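Local coordinates for 2-keto-3-deoxygluconate kinase (Thermotoga maritima, PDB 2AFB), which probably phosphorylates 2-keto-3-deoxygluconate, as a carbohydrate kinase of the pfkB family, at residues A46-L59 and D292-M304. Sequence-based numbering, arbitrary orientation.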
loop_
_atom_site.group_PDB
_atom_site.type_symbol
_atom_site.label_atom_id
_atom_site.label_comp_id
_atom_site.label_asym_id
_atom_site.label_seq_id
_atom_site.Cartn_x
_atom_site.Cartn_y
_atom_site.Cartn_z
ATOM N N ALA A 46 -25.964 10.536 1.666
ATOM C CA ALA A 46 -27.208 9.766 1.946
ATOM C C ALA A 46 -28.024 9.443 0.674
ATOM O O ALA A 46 -28.238 8.265 0.325
ATOM C CB ALA A 46 -28.080 10.536 2.953
ATOM N N GLU A 47 -28.412 10.493 -0.040
ATOM C CA GLU A 47 -29.200 10.337 -1.264
ATOM C C GLU A 47 -28.397 9.809 -2.449
ATOM O O GLU A 47 -28.933 9.039 -3.259
ATOM C CB GLU A 47 -29.970 11.618 -1.616
ATOM C CG GLU A 47 -30.788 12.208 -0.434
ATOM C CD GLU A 47 -30.009 13.247 0.395
ATOM O OE1 GLU A 47 -28.742 13.338 0.288
ATOM O OE2 GLU A 47 -30.671 13.970 1.153
ATOM N N ALA A 48 -27.095 10.082 -2.501
ATOM C CA ALA A 48 -26.257 9.457 -3.528
ATOM C C ALA A 48 -26.185 7.956 -3.327
ATOM O O ALA A 48 -26.234 7.205 -4.284
ATOM C CB ALA A 48 -24.842 10.065 -3.625
ATOM N N ASN A 49 -26.076 7.537 -2.080
ATOM C CA ASN A 49 -25.969 6.144 -1.739
ATOM C C ASN A 49 -27.260 5.375 -2.133
ATOM O O ASN A 49 -27.216 4.228 -2.616
ATOM C CB ASN A 49 -25.696 5.980 -0.252
ATOM C CG ASN A 49 -24.397 6.666 0.243
ATOM O OD1 ASN A 49 -23.504 7.024 -0.525
ATOM N ND2 ASN A 49 -24.307 6.825 1.564
ATOM N N VAL A 50 -28.389 6.034 -1.990
ATOM C CA VAL A 50 -29.691 5.470 -2.390
ATOM C C VAL A 50 -29.733 5.274 -3.896
ATOM O O VAL A 50 -30.132 4.213 -4.401
ATOM C CB VAL A 50 -30.859 6.363 -1.903
ATOM C CG1 VAL A 50 -32.209 5.839 -2.429
ATOM C CG2 VAL A 50 -30.859 6.423 -0.408
ATOM N N ALA A 51 -29.305 6.282 -4.628
ATOM C CA ALA A 51 -29.263 6.191 -6.078
ATOM C C ALA A 51 -28.361 5.023 -6.504
ATOM O O ALA A 51 -28.664 4.267 -7.433
ATOM C CB ALA A 51 -28.742 7.527 -6.687
ATOM N N ALA A 52 -27.246 4.849 -5.800
ATOM C CA ALA A 52 -26.291 3.823 -6.189
ATOM C C ALA A 52 -26.873 2.457 -5.935
ATOM O O ALA A 52 -26.596 1.550 -6.724
ATOM C CB ALA A 52 -24.934 3.988 -5.468
ATOM N N PHE A 53 -27.663 2.323 -4.863
ATOM C CA PHE A 53 -28.394 1.061 -4.563
ATOM C C PHE A 53 -29.377 0.724 -5.688
ATOM O O PHE A 53 -29.357 -0.331 -6.323
ATOM C CB PHE A 53 -29.113 1.136 -3.192
ATOM C CG PHE A 53 -29.782 -0.133 -2.820
ATOM C CD1 PHE A 53 -31.011 -0.462 -3.370
ATOM C CD2 PHE A 53 -29.145 -1.059 -2.018
ATOM C CE1 PHE A 53 -31.601 -1.666 -3.133
ATOM C CE2 PHE A 53 -29.743 -2.266 -1.767
ATOM C CZ PHE A 53 -30.976 -2.572 -2.328
ATOM N N LEU A 54 -30.219 1.680 -5.978
ATOM C CA LEU A 54 -31.188 1.486 -7.068
ATOM C C LEU A 54 -30.502 1.188 -8.420
ATOM O O LEU A 54 -30.988 0.377 -9.161
ATOM C CB LEU A 54 -32.160 2.680 -7.153
ATOM C CG LEU A 54 -32.971 2.767 -5.851
ATOM C CD1 LEU A 54 -33.567 4.154 -5.715
ATOM C CD2 LEU A 54 -34.000 1.686 -5.734
ATOM N N ALA A 55 -29.382 1.836 -8.732
ATOM C CA ALA A 55 -28.649 1.475 -9.942
ATOM C C ALA A 55 -28.103 0.035 -9.870
ATOM O O ALA A 55 -28.188 -0.697 -10.839
ATOM C CB ALA A 55 -27.533 2.480 -10.233
ATOM N N GLN A 56 -27.587 -0.362 -8.716
ATOM C CA GLN A 56 -27.068 -1.705 -8.512
ATOM C C GLN A 56 -28.191 -2.764 -8.689
ATOM O O GLN A 56 -27.954 -3.853 -9.132
ATOM C CB GLN A 56 -26.405 -1.793 -7.119
ATOM C CG GLN A 56 -24.966 -1.138 -7.045
ATOM C CD GLN A 56 -23.926 -1.977 -7.822
ATOM O OE1 GLN A 56 -23.630 -3.120 -7.457
ATOM N NE2 GLN A 56 -23.394 -1.410 -8.907
HETATM N N MSE A 57 -29.428 -2.426 -8.355
HETATM C CA MSE A 57 -30.547 -3.294 -8.626
HETATM C C MSE A 57 -31.024 -3.269 -10.071
HETATM O O MSE A 57 -31.925 -4.039 -10.414
HETATM C CB MSE A 57 -31.772 -2.877 -7.808
HETATM C CG MSE A 57 -31.631 -2.860 -6.317
HETATM SE SE MSE A 57 -31.040 -4.550 -5.573
HETATM C CE MSE A 57 -28.966 -4.285 -5.389
ATOM N N GLY A 58 -30.554 -2.358 -10.906
ATOM C CA GLY A 58 -30.916 -2.445 -12.344
ATOM C C GLY A 58 -32.037 -1.508 -12.773
ATOM O O GLY A 58 -32.665 -1.753 -13.785
ATOM N N LEU A 59 -32.282 -0.444 -11.990
ATOM C CA LEU A 59 -33.245 0.624 -12.347
ATOM C C LEU A 59 -32.500 1.828 -12.940
ATOM O O LEU A 59 -31.291 1.827 -13.007
ATOM C CB LEU A 59 -34.049 1.094 -11.126
ATOM C CG LEU A 59 -34.772 0.031 -10.289
ATOM C CD1 LEU A 59 -35.737 0.712 -9.353
ATOM C CD2 LEU A 59 -35.501 -0.949 -11.134
ATOM N N ASP A 292 -28.903 3.974 4.251
ATOM C CA ASP A 292 -29.269 4.380 2.889
ATOM C C ASP A 292 -29.594 3.192 2.035
ATOM O O ASP A 292 -30.429 3.300 1.181
ATOM C CB ASP A 292 -28.198 5.264 2.232
ATOM C CG ASP A 292 -27.738 6.392 3.175
ATOM O OD1 ASP A 292 -28.625 7.086 3.732
ATOM O OD2 ASP A 292 -26.511 6.555 3.362
ATOM N N SER A 293 -28.914 2.068 2.238
ATOM C CA SER A 293 -29.231 0.869 1.545
ATOM C C SER A 293 -30.594 0.317 1.992
ATOM O O SER A 293 -31.321 -0.239 1.178
ATOM C CB SER A 293 -28.103 -0.156 1.691
ATOM O OG SER A 293 -28.016 -0.617 3.019
ATOM N N PHE A 294 -30.936 0.458 3.274
ATOM C CA PHE A 294 -32.300 0.129 3.724
ATOM C C PHE A 294 -33.314 0.890 2.868
ATOM O O PHE A 294 -34.212 0.314 2.330
ATOM C CB PHE A 294 -32.513 0.436 5.212
ATOM C CG PHE A 294 -33.969 0.327 5.650
ATOM C CD1 PHE A 294 -34.615 -0.878 5.639
ATOM C CD2 PHE A 294 -34.684 1.451 6.019
ATOM C CE1 PHE A 294 -35.986 -0.983 5.980
ATOM C CE2 PHE A 294 -36.037 1.375 6.380
ATOM C CZ PHE A 294 -36.679 0.141 6.366
ATOM N N ALA A 295 -33.148 2.202 2.805
ATOM C CA ALA A 295 -34.011 3.097 2.039
ATOM C C ALA A 295 -34.111 2.720 0.572
ATOM O O ALA A 295 -35.212 2.696 0.016
ATOM C CB ALA A 295 -33.518 4.539 2.152
ATOM N N GLY A 296 -32.954 2.464 -0.028
ATOM C CA GLY A 296 -32.816 1.919 -1.385
ATOM C C GLY A 296 -33.600 0.658 -1.583
ATOM O O GLY A 296 -34.402 0.491 -2.533
ATOM N N ALA A 297 -33.403 -0.246 -0.658
ATOM C CA ALA A 297 -34.089 -1.532 -0.772
ATOM C C ALA A 297 -35.615 -1.385 -0.578
ATOM O O ALA A 297 -36.448 -2.064 -1.234
ATOM C CB ALA A 297 -33.490 -2.511 0.225
ATOM N N LEU A 298 -36.006 -0.487 0.311
ATOM C CA LEU A 298 -37.445 -0.292 0.544
ATOM C C LEU A 298 -38.120 0.338 -0.685
ATOM O O LEU A 298 -39.249 -0.057 -1.085
ATOM C CB LEU A 298 -37.666 0.561 1.787
ATOM C CG LEU A 298 -39.119 0.750 2.217
ATOM C CD1 LEU A 298 -39.792 -0.565 2.512
ATOM C CD2 LEU A 298 -39.140 1.667 3.425
ATOM N N ILE A 299 -37.405 1.265 -1.328
ATOM C CA ILE A 299 -37.884 1.898 -2.559
ATOM C C ILE A 299 -37.989 0.840 -3.662
ATOM O O ILE A 299 -39.007 0.744 -4.371
ATOM C CB ILE A 299 -36.941 2.985 -3.006
ATOM C CG1 ILE A 299 -37.028 4.157 -2.037
ATOM C CG2 ILE A 299 -37.248 3.456 -4.386
ATOM C CD1 ILE A 299 -35.863 5.130 -2.182
ATOM N N TYR A 300 -36.913 0.073 -3.805
ATOM C CA TYR A 300 -36.851 -0.994 -4.783
ATOM C C TYR A 300 -38.037 -1.920 -4.565
ATOM O O TYR A 300 -38.764 -2.166 -5.496
ATOM C CB TYR A 300 -35.525 -1.774 -4.716
ATOM C CG TYR A 300 -35.438 -2.888 -5.710
ATOM C CD1 TYR A 300 -35.308 -2.629 -7.073
ATOM C CD2 TYR A 300 -35.547 -4.221 -5.310
ATOM C CE1 TYR A 300 -35.242 -3.680 -8.006
ATOM C CE2 TYR A 300 -35.503 -5.258 -6.242
ATOM C CZ TYR A 300 -35.342 -4.971 -7.576
ATOM O OH TYR A 300 -35.293 -6.006 -8.479
ATOM N N GLY A 301 -38.239 -2.408 -3.337
ATOM C CA GLY A 301 -39.319 -3.348 -3.059
ATOM C C GLY A 301 -40.709 -2.797 -3.377
ATOM O O GLY A 301 -41.586 -3.512 -3.809
ATOM N N SER A 302 -40.903 -1.517 -3.121
ATOM C CA SER A 302 -42.163 -0.889 -3.371
ATOM C C SER A 302 -42.415 -0.790 -4.876
ATOM O O SER A 302 -43.515 -1.066 -5.301
ATOM C CB SER A 302 -42.212 0.475 -2.721
ATOM O OG SER A 302 -41.983 0.331 -1.334
ATOM N N LEU A 303 -41.394 -0.415 -5.649
ATOM C CA LEU A 303 -41.482 -0.407 -7.112
ATOM C C LEU A 303 -41.753 -1.776 -7.655
ATOM O O LEU A 303 -42.490 -1.910 -8.629
ATOM C CB LEU A 303 -40.234 0.145 -7.748
ATOM C CG LEU A 303 -40.120 1.675 -7.510
ATOM C CD1 LEU A 303 -38.776 2.228 -7.883
ATOM C CD2 LEU A 303 -41.228 2.432 -8.303
HETATM N N MSE A 304 -41.201 -2.806 -7.038
HETATM C CA MSE A 304 -41.426 -4.157 -7.593
HETATM C C MSE A 304 -42.741 -4.769 -7.147
HETATM O O MSE A 304 -43.121 -5.829 -7.642
HETATM C CB MSE A 304 -40.280 -5.107 -7.182
HETATM C CG MSE A 304 -38.911 -4.821 -7.782
HETATM SE SE MSE A 304 -38.916 -4.639 -9.733
HETATM C CE MSE A 304 -38.631 -2.821 -9.790
#
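Ala46 starts the contact, with its CA, CB and carbonyl O packed against the carboxylate of Asp292. One turn on, Asn49 ND2 gives a hydrogen bond to Asp292 OD2, at 2.9 Å and nearly straight (161°). The acceptor lies close to the amide plane of Asn49. The bond meets the oxygen on its anti side, but 34° out of the carboxylate plane. Asn49 OD1 accepts from Gly45 N, which helps to fix the amide. Val50 fits as a knob among Asp292, Ala295, Gly296 and Ile299. Its two methyls divide the work: CG1 touches Ile299 CD1 at 3.7 Å, and CG2 lies near Asp292 O. Phe53 is the second knob, set among Ser293, Gly296, Ala297 and Tyr300. Its CG is anti to the backbone N (chi1 -176°), which carries the ring over the other helix. One ring face covers Ser293 O and Ala297 N. The opposite face carries Met57 CE. Gly296 has no side chain, and Phe53 CD1 comes to 3.3 Å from Gly296 C. Leu54 CD2 reaches Gly296 O and the flank of Ile299. The bent chain of selenomethionine Met57 lies over one face of the Tyr300 ring. Its SE is 4.5 Å from the ring centroid, a Met-aromatic contact. Met304 CG covers the other face. Gly58, with positive phi, makes a Schellman motif, its N and that of Leu59 bonded back into the last turn. Leu59 CD1 meets the edge of the Tyr300 ring and Leu303 CD1, while its CD2 touches Met304 CE. The helix axes pass 8.2 Å apart. This is knobs-into-holes packing of two helices in the ribokinase-like fold. At its polar end, Asp292 closes the Gly-Ala-Gly-Asp signature of pfkB kinases, whose aspartate is the catalytic base in relatives such as ribokinase, and probably here too.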